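Local structure of chitinase (Paenibacillus sp. FPU-7, 5GZT) at residues B[674-679]-B[734-739]; B[692-697]-B[715-720]. The protein probably hydrolyses internal beta-1,4 linkages between N-acetylglucosamine units in chitin and chitodextrins, as an endo-acting chitinase with two family 18 catalytic domains. All coordinates share one frame; numbering follows the deposited sequence.

Interaction 1: residues B[674-679]-B[734-739]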
ATOM      1  N   PHE B 674      19.583 -32.714   1.867  1.00 12.70           N
ATOM      2  CA  PHE B 674      19.540 -31.355   2.435  1.00 12.63           C
ATOM      3  C   PHE B 674      18.421 -30.619   1.679  1.00 14.08           C
ATOM      4  O   PHE B 674      18.257 -30.816   0.424  1.00 14.44           O
ATOM      5  CB  PHE B 674      20.835 -30.616   2.140  1.00 13.20           C
ATOM      6  CG  PHE B 674      22.035 -31.212   2.831  1.00 13.14           C
ATOM      7  CD1 PHE B 674      22.095 -31.263   4.211  1.00 14.20           C
ATOM      8  CD2 PHE B 674      23.097 -31.662   2.111  1.00 14.48           C
ATOM      9  CE1 PHE B 674      23.236 -31.747   4.869  1.00 13.71           C
ATOM     10  CE2 PHE B 674      24.217 -32.141   2.747  1.00 15.94           C
ATOM     11  CZ  PHE B 674      24.270 -32.179   4.133  1.00 14.15           C
ATOM     12  N   ILE B 675      17.636 -29.852   2.413  1.00 13.99           N
ATOM     13  CA  ILE B 675      16.578 -29.074   1.836  1.00 16.41           C
ATOM     14  C   ILE B 675      16.696 -27.630   2.258  1.00 15.13           C
ATOM     15  O   ILE B 675      16.689 -27.374   3.437  1.00 16.63           O
ATOM     16  CB  ILE B 675      15.187 -29.646   2.187  1.00 17.21           C
ATOM     17  CG1 ILE B 675      15.043 -31.066   1.613  1.00 18.45           C
ATOM     18  CG2 ILE B 675      14.076 -28.778   1.535  1.00 15.45           C
ATOM     19  CD1 ILE B 675      13.783 -31.767   2.200  1.00 21.42           C
ATOM     20  N   LEU B 676      16.738 -26.711   1.276  1.00 13.96           N
ATOM     21  CA  LEU B 676      16.898 -25.293   1.537  1.00 14.64           C
ATOM     22  C   LEU B 676      15.814 -24.475   0.793  1.00 14.58           C
ATOM     23  O   LEU B 676      15.960 -24.205  -0.442  1.00 14.93           O
ATOM     24  CB  LEU B 676      18.275 -24.812   1.090  1.00 15.55           C
ATOM     25  CG  LEU B 676      19.488 -25.505   1.755  1.00 16.27           C
ATOM     26  CD1 LEU B 676      19.894 -26.723   0.951  1.00 16.84           C
ATOM     27  CD2 LEU B 676      20.686 -24.621   1.882  1.00 17.51           C
ATOM     28  N   PRO B 677      14.794 -24.074   1.524  1.00 15.15           N
ATOM     29  CA  PRO B 677      13.782 -23.131   1.006  1.00 15.83           C
ATOM     30  C   PRO B 677      14.400 -21.772   0.666  1.00 18.35           C
ATOM     31  O   PRO B 677      15.375 -21.309   1.366  1.00 19.44           O
ATOM     32  CB  PRO B 677      12.767 -23.012   2.158  1.00 14.89           C
ATOM     33  CG  PRO B 677      12.999 -24.273   2.994  1.00 15.54           C
ATOM     34  CD  PRO B 677      14.506 -24.403   2.955  1.00 14.46           C
ATOM     35  N   LEU B 678      13.879 -21.147  -0.381  1.00 15.37           N
ATOM     36  CA  LEU B 678      14.253 -19.805  -0.670  1.00 15.16           C
ATOM     37  C   LEU B 678      13.401 -18.873   0.148  1.00 15.97           C
ATOM     38  O   LEU B 678      12.205 -19.094   0.357  1.00 17.19           O
ATOM     39  CB  LEU B 678      14.185 -19.514  -2.144  1.00 14.64           C
ATOM     40  CG  LEU B 678      15.354 -19.967  -3.017  1.00 17.12           C
ATOM     41  CD1 LEU B 678      15.706 -21.463  -3.044  1.00 16.17           C
ATOM     42  CD2 LEU B 678      15.097 -19.507  -4.453  1.00 16.19           C
ATOM     43  N   THR B 679      14.050 -17.832   0.671  1.00 15.84           N
ATOM     44  CA  THR B 679      13.460 -16.742   1.356  1.00 16.97           C
ATOM     45  C   THR B 679      13.355 -15.538   0.450  1.00 17.19           C
ATOM     46  O   THR B 679      12.592 -14.660   0.736  1.00 15.97           O
ATOM     47  CB  THR B 679      14.293 -16.226   2.536  1.00 18.30           C
ATOM     48  OG1 THR B 679      15.613 -15.962   2.110  1.00 19.86           O
ATOM     49  CG2 THR B 679      14.418 -17.282   3.548  1.00 22.46           C
ATOM     50  N   VAL B 734      29.066 -28.082   4.532  1.00 15.43           N
ATOM     51  CA  VAL B 734      28.607 -28.150   3.145  1.00 14.37           C
ATOM     52  C   VAL B 734      27.987 -26.792   2.760  1.00 14.23           C
ATOM     53  O   VAL B 734      27.220 -26.258   3.533  1.00 14.90           O
ATOM     54  CB  VAL B 734      27.587 -29.308   2.969  1.00 16.71           C
ATOM     55  CG1 VAL B 734      27.097 -29.405   1.527  1.00 17.09           C
ATOM     56  CG2 VAL B 734      28.238 -30.603   3.331  1.00 16.68           C
ATOM     57  N   ARG B 735      28.383 -26.191   1.636  1.00 14.47           N
ATOM     58  CA  ARG B 735      27.949 -24.859   1.298  1.00 16.91           C
ATOM     59  C   ARG B 735      27.192 -24.949  -0.055  1.00 16.72           C
ATOM     60  O   ARG B 735      27.699 -25.524  -0.992  1.00 16.64           O
ATOM     61  CB  ARG B 735      29.158 -23.897   1.160  1.00 16.54           C
ATOM     62  CG  ARG B 735      29.874 -23.622   2.456  1.00 17.60           C
ATOM     63  CD  ARG B 735      29.072 -22.627   3.218  1.00 16.99           C
ATOM     64  NE  ARG B 735      29.578 -22.390   4.535  1.00 19.82           N
ATOM     65  CZ  ARG B 735      29.291 -21.357   5.309  1.00 18.46           C
ATOM     66  NH1 ARG B 735      28.507 -20.372   4.903  1.00 18.68           N
ATOM     67  NH2 ARG B 735      29.858 -21.262   6.495  1.00 17.87           N
ATOM     68  N   VAL B 736      26.030 -24.298  -0.140  1.00 18.07           N
ATOM     69  CA  VAL B 736      25.111 -24.392  -1.275  1.00 16.41           C
ATOM     70  C   VAL B 736      24.863 -23.002  -1.805  1.00 16.12           C
ATOM     71  O   VAL B 736      24.376 -22.148  -1.099  1.00 16.09           O
ATOM     72  CB  VAL B 736      23.741 -25.012  -0.853  1.00 17.14           C
ATOM     73  CG1 VAL B 736      22.830 -25.176  -2.077  1.00 16.48           C
ATOM     74  CG2 VAL B 736      24.031 -26.398  -0.257  1.00 18.58           C
ATOM     75  N   VAL B 737      25.250 -22.739  -3.045  1.00 16.33           N
ATOM     76  CA  VAL B 737      24.921 -21.441  -3.592  1.00 16.74           C
ATOM     77  C   VAL B 737      23.790 -21.662  -4.621  1.00 17.01           C
ATOM     78  O   VAL B 737      23.912 -22.528  -5.459  1.00 16.73           O
ATOM     79  CB  VAL B 737      26.126 -20.832  -4.333  1.00 18.43           C
ATOM     80  CG1 VAL B 737      25.675 -19.632  -5.141  1.00 17.99           C
ATOM     81  CG2 VAL B 737      27.280 -20.478  -3.324  1.00 20.06           C
ATOM     82  N   VAL B 738      22.731 -20.860  -4.516  1.00 17.67           N
ATOM     83  CA  VAL B 738      21.637 -20.868  -5.462  1.00 17.65           C
ATOM     84  C   VAL B 738      21.872 -19.764  -6.469  1.00 16.84           C
ATOM     85  O   VAL B 738      21.858 -18.565  -6.126  1.00 16.79           O
ATOM     86  CB  VAL B 738      20.294 -20.638  -4.744  1.00 17.48           C
ATOM     87  CG1 VAL B 738      19.123 -20.786  -5.707  1.00 16.97           C
ATOM     88  CG2 VAL B 738      20.116 -21.656  -3.666  1.00 18.23           C
ATOM     89  N   LYS B 739      22.118 -20.163  -7.698  1.00 17.20           N
ATOM     90  CA  LYS B 739      22.568 -19.178  -8.689  1.00 20.68           C
ATOM     91  C   LYS B 739      21.415 -18.356  -9.175  1.00 20.64           C
ATOM     92  O   LYS B 739      20.247 -18.798  -9.082  1.00 18.40           O
ATOM     93  CB  LYS B 739      23.201 -19.866  -9.888  1.00 21.53           C
ATOM     94  CG  LYS B 739      24.314 -20.788  -9.547  1.00 24.50           C
ATOM     95  CD  LYS B 739      25.589 -20.107  -9.177  1.00 27.33           C
ATOM     96  CE  LYS B 739      26.350 -19.627 -10.409  1.00 32.90           C
ATOM     97  NZ  LYS B 739      27.294 -18.531  -9.971  1.00 33.99           N
TER
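Phe674, Leu676 and Leu678 pack against Val734, Val736 and Val738 in a buried, wholly apolar contact between two facing beta-sheets. The strand axes approach to 10.1 Å. That is a distance for side chains to fill, and no hydrogen bond crosses it. The strands run in roughly the same direction, 36° apart. Every second residue takes part, so the pairs come in order along both strands.

At one end, CE2 of the Phe674 ring lies 4.2 Å from CG1 of Val734. The methyl approaches the ring obliquely. In the middle pair the leucine reaches across the gap. With CG anti to the carbonyl carbon (chi1 -59°), Leu676 carries its CD2 branch to 4.1 Å from CB of Val736, at the branch point of the valine. At the other end the CA-CB bond of Leu678 does not aim straight at the partner strand. Its CD1 branch still comes within 4.4 Å of CG1 of Val738.

This is the face-to-face packing of a beta-sandwich, here in the immunoglobulin-like domain of the chitinase. Strand 668-678 belongs to a three-stranded antiparallel sheet and is bonded through its backbone to strand 714-723. Strand 732-738 belongs to the opposing sheet, between strands 692-695 and 754-759. Val756 also touches both Phe674 and Val734, and Leu683 from a loop packs on Leu678.

The intervening residues of strand 732-738 serve other partners. The side chain of Arg735 leaves its backbone away from segment 674-679. Its NE forms a salt bridge with Asp733, and its other nitrogens bond to the carbonyl oxygens of Pro753 and Gly1009. The last of these ties the strand to the second family 18 region.

Interaction 2: residues B[692-697]-B[715-720]. With FMT (formic acid), chain J.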
ATOM      1  N   VAL B 692      22.717 -24.579  -9.240  1.00 15.65           N
ATOM      2  CA  VAL B 692      23.126 -24.686  -7.857  1.00 16.93           C
ATOM      3  C   VAL B 692      24.580 -25.189  -7.800  1.00 17.61           C
ATOM      4  O   VAL B 692      24.901 -26.211  -8.482  1.00 18.26           O
ATOM      5  CB  VAL B 692      22.235 -25.707  -7.107  1.00 16.61           C
ATOM      6  CG1 VAL B 692      22.677 -25.863  -5.653  1.00 17.94           C
ATOM      7  CG2 VAL B 692      20.778 -25.235  -7.067  1.00 18.30           C
ATOM      8  N   THR B 693      25.408 -24.605  -6.919  1.00 15.65           N
ATOM      9  CA  THR B 693      26.731 -25.201  -6.693  1.00 18.93           C
ATOM     10  C   THR B 693      26.848 -25.658  -5.257  1.00 18.01           C
ATOM     11  O   THR B 693      26.441 -24.933  -4.321  1.00 23.01           O
ATOM     12  CB  THR B 693      27.890 -24.222  -6.978  1.00 22.31           C
ATOM     13  OG1 THR B 693      27.895 -23.252  -5.957  1.00 27.28           O
ATOM     14  CG2 THR B 693      27.723 -23.499  -8.291  1.00 20.33           C
ATOM     15  N   VAL B 694      27.378 -26.847  -5.049  1.00 17.39           N
ATOM     16  CA  VAL B 694      27.508 -27.418  -3.722  1.00 17.12           C
ATOM     17  C   VAL B 694      29.010 -27.701  -3.504  1.00 18.75           C
ATOM     18  O   VAL B 694      29.605 -28.367  -4.314  1.00 15.87           O
ATOM     19  CB  VAL B 694      26.730 -28.742  -3.609  1.00 20.07           C
ATOM     20  CG1 VAL B 694      26.858 -29.321  -2.162  1.00 19.47           C
ATOM     21  CG2 VAL B 694      25.245 -28.521  -4.087  1.00 19.64           C
ATOM     22  N   SER B 695      29.587 -27.251  -2.386  1.00 17.31           N
ATOM     23  CA  SER B 695      30.967 -27.611  -2.078  1.00 20.35           C
ATOM     24  C   SER B 695      30.988 -28.262  -0.684  1.00 20.24           C
ATOM     25  O   SER B 695      30.124 -27.978   0.186  1.00 17.93           O
ATOM     26  CB  SER B 695      31.825 -26.372  -2.041  1.00 24.32           C
ATOM     27  OG  SER B 695      31.449 -25.687  -0.911  1.00 26.98           O
ATOM     28  N   GLY B 696      31.948 -29.159  -0.516  1.00 19.22           N
ATOM     29  CA  GLY B 696      32.251 -29.768   0.737  1.00 22.31           C
ATOM     30  C   GLY B 696      31.789 -31.206   0.763  1.00 24.15           C
ATOM     31  O   GLY B 696      32.064 -31.857   1.735  1.00 24.68           O
ATOM     32  N   ILE B 697      31.111 -31.733  -0.276  1.00 21.14           N
ATOM     33  CA  ILE B 697      30.681 -33.138  -0.228  1.00 22.51           C
ATOM     34  C   ILE B 697      31.975 -33.930  -0.404  1.00 22.49           C
ATOM     35  O   ILE B 697      32.751 -33.581  -1.259  1.00 20.92           O
ATOM     36  CB  ILE B 697      29.769 -33.492  -1.402  1.00 24.82           C
ATOM     37  CG1 ILE B 697      28.449 -32.655  -1.397  1.00 26.85           C
ATOM     38  CG2 ILE B 697      29.475 -34.973  -1.415  1.00 25.94           C
ATOM     39  CD1 ILE B 697      27.531 -32.989  -0.265  1.00 25.38           C
ATOM     40  N   VAL B 715      15.398 -25.999  -2.671  1.00 14.84           N
ATOM     41  CA  VAL B 715      16.353 -26.853  -3.266  1.00 15.62           C
ATOM     42  C   VAL B 715      16.562 -28.071  -2.419  1.00 15.56           C
ATOM     43  O   VAL B 715      16.684 -27.952  -1.219  1.00 17.65           O
ATOM     44  CB  VAL B 715      17.730 -26.114  -3.333  1.00 17.47           C
ATOM     45  CG1 VAL B 715      18.840 -27.058  -3.801  1.00 17.40           C
ATOM     46  CG2 VAL B 715      17.621 -24.965  -4.303  1.00 18.75           C
ATOM     47  N   ALA B 716      16.639 -29.226  -3.068  1.00 16.01           N
ATOM     48  CA  ALA B 716      17.087 -30.479  -2.504  1.00 15.36           C
ATOM     49  C   ALA B 716      18.444 -30.802  -3.039  1.00 15.69           C
ATOM     50  O   ALA B 716      18.687 -30.694  -4.260  1.00 15.24           O
ATOM     51  CB  ALA B 716      16.168 -31.615  -2.887  1.00 17.04           C
ATOM     52  N   VAL B 717      19.349 -31.173  -2.126  1.00 15.87           N
ATOM     53  CA  VAL B 717      20.637 -31.697  -2.496  1.00 15.25           C
ATOM     54  C   VAL B 717      20.617 -33.109  -2.084  1.00 15.28           C
ATOM     55  O   VAL B 717      20.664 -33.375  -0.884  1.00 16.94           O
ATOM     56  CB  VAL B 717      21.832 -30.939  -1.849  1.00 16.25           C
ATOM     57  CG1 VAL B 717      23.147 -31.553  -2.309  1.00 16.71           C
ATOM     58  CG2 VAL B 717      21.814 -29.458  -2.156  1.00 17.56           C
ATOM     59  N   TYR B 718      20.589 -34.051  -3.031  1.00 15.78           N
ATOM     60  CA  TYR B 718      20.529 -35.492  -2.716  1.00 18.33           C
ATOM     61  C   TYR B 718      21.979 -36.014  -2.627  1.00 20.24           C
ATOM     62  O   TYR B 718      22.737 -35.962  -3.615  1.00 22.57           O
ATOM     63  CB  TYR B 718      19.759 -36.266  -3.808  1.00 21.42           C
ATOM     64  CG  TYR B 718      18.288 -35.824  -3.960  1.00 25.85           C
ATOM     65  CD1 TYR B 718      17.293 -36.190  -3.042  1.00 30.13           C
ATOM     66  CD2 TYR B 718      17.903 -35.057  -5.052  1.00 32.73           C
ATOM     67  CE1 TYR B 718      15.982 -35.742  -3.200  1.00 29.52           C
ATOM     68  CE2 TYR B 718      16.619 -34.681  -5.237  1.00 27.26           C
ATOM     69  CZ  TYR B 718      15.675 -34.973  -4.341  1.00 30.33           C
ATOM     70  OH  TYR B 718      14.405 -34.435  -4.640  1.00 36.12           O
ATOM     71  N   VAL B 719      22.412 -36.386  -1.421  1.00 21.31           N
ATOM     72  CA  VAL B 719      23.753 -36.970  -1.225  1.00 20.14           C
ATOM     73  C   VAL B 719      23.559 -38.474  -1.396  1.00 19.25           C
ATOM     74  O   VAL B 719      22.797 -39.125  -0.675  1.00 20.87           O
ATOM     75  CB  VAL B 719      24.302 -36.623   0.170  1.00 20.19           C
ATOM     76  CG1 VAL B 719      25.648 -37.284   0.399  1.00 19.48           C
ATOM     77  CG2 VAL B 719      24.481 -35.102   0.265  1.00 22.30           C
ATOM     78  N   ASN B 720      24.257 -39.030  -2.334  1.00 22.72           N
ATOM     79  CA  ASN B 720      24.188 -40.474  -2.611  1.00 23.42           C
ATOM     80  C   ASN B 720      24.701 -41.352  -1.563  1.00 28.17           C
ATOM     81  O   ASN B 720      24.224 -42.509  -1.381  1.00 27.57           O
ATOM     82  CB  ASN B 720      25.039 -40.795  -3.768  1.00 30.46           C
ATOM     83  CG  ASN B 720      24.256 -41.346  -4.859  1.00 48.61           C
ATOM     84  OD1 ASN B 720      23.817 -42.532  -4.771  1.00 52.60           O
ATOM     85  ND2 ASN B 720      24.003 -40.499  -5.908  1.00 52.03           N
TER
HETATM   86  C   FMT J4008      28.674 -28.092  -8.139  1.00 44.97           C
HETATM   87  O1  FMT J4008      27.594 -28.456  -7.593  1.00 33.18           O
HETATM   88  O2  FMT J4008      28.774 -27.217  -9.194  1.00 37.89           O
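Val694 meets Val717 and Ile697 meets Val719, with Val692 and Val715 forming a third apolar pair. The contact is between strand 692-695, with the loop residue Ile697 beyond it, and strand 714-723. The closest packing is at Ile697, whose CD1 lies 3.7 Å from CG2 of Val719. The two side chains pass alongside each other, running opposite ways. CG1 of Ile697 is anti to the carbonyl carbon (chi1 -62°), and CD1 at the end of that branch makes the contact.

In the middle, one methyl of Val694 faces both branches of Val717. CG2 of Val694 is 4.0 Å from CG2 of Val717, while CG1 of Val717 is almost as near. At the far end CG2 of Val692 stands 4.2 Å from CG2 of Val715. This wider pair is nevertheless buried, while Ile697, in the closest pair, is partly exposed, as is Val694. No hydrogen bond joins the segments.

The other sides of strand 692-695 are looser. On its outward face, Thr693 and Ser695 are exposed and do not meet segment 715-720. A formic acid molecule, probably from the crystallisation liquor, sits at the strand's lateral edge, the one not paired with strand 732-738. There the backbone N of Val694 donates a bond to its O1 at 3.0 Å, with an N-H...O angle of 158°. Tyr703 OH also bonds to the molecule.

The contact joins the two sheets of the immunoglobulin-like sandwich. Strand 692-695 is an outermost strand of its sheet, and its backbone bonds to strand 732-738 through Thr693 and Ser695. Strand 714-723 is the middle strand of the other sheet, between 668-678 and 703-707. Tyr703 packs on both Val694 and Ile697, and Phe674 and Leu669 of strand 668-678 touch Val719.

Overall arrangement
Interactions 1 and 2 lie side by side in the immunoglobulin-like domain, their centres about 9 Å apart. Each spans the same two sheets. Strands 668-678 and 714-723 are neighbours in one sheet, and strands 732-738 and 692-695 are neighbours in the other. In chain order the segments are 674-679, 692-697, 715-720 and 734-739, so interaction 1 encloses interaction 2. Backbone bonds within the sheets probably link them, as between Leu676 N and Val715 O (2.8 Å). Together they fill adjoining parts of one continuous sandwich core, and so hold the two sheets of the domain together.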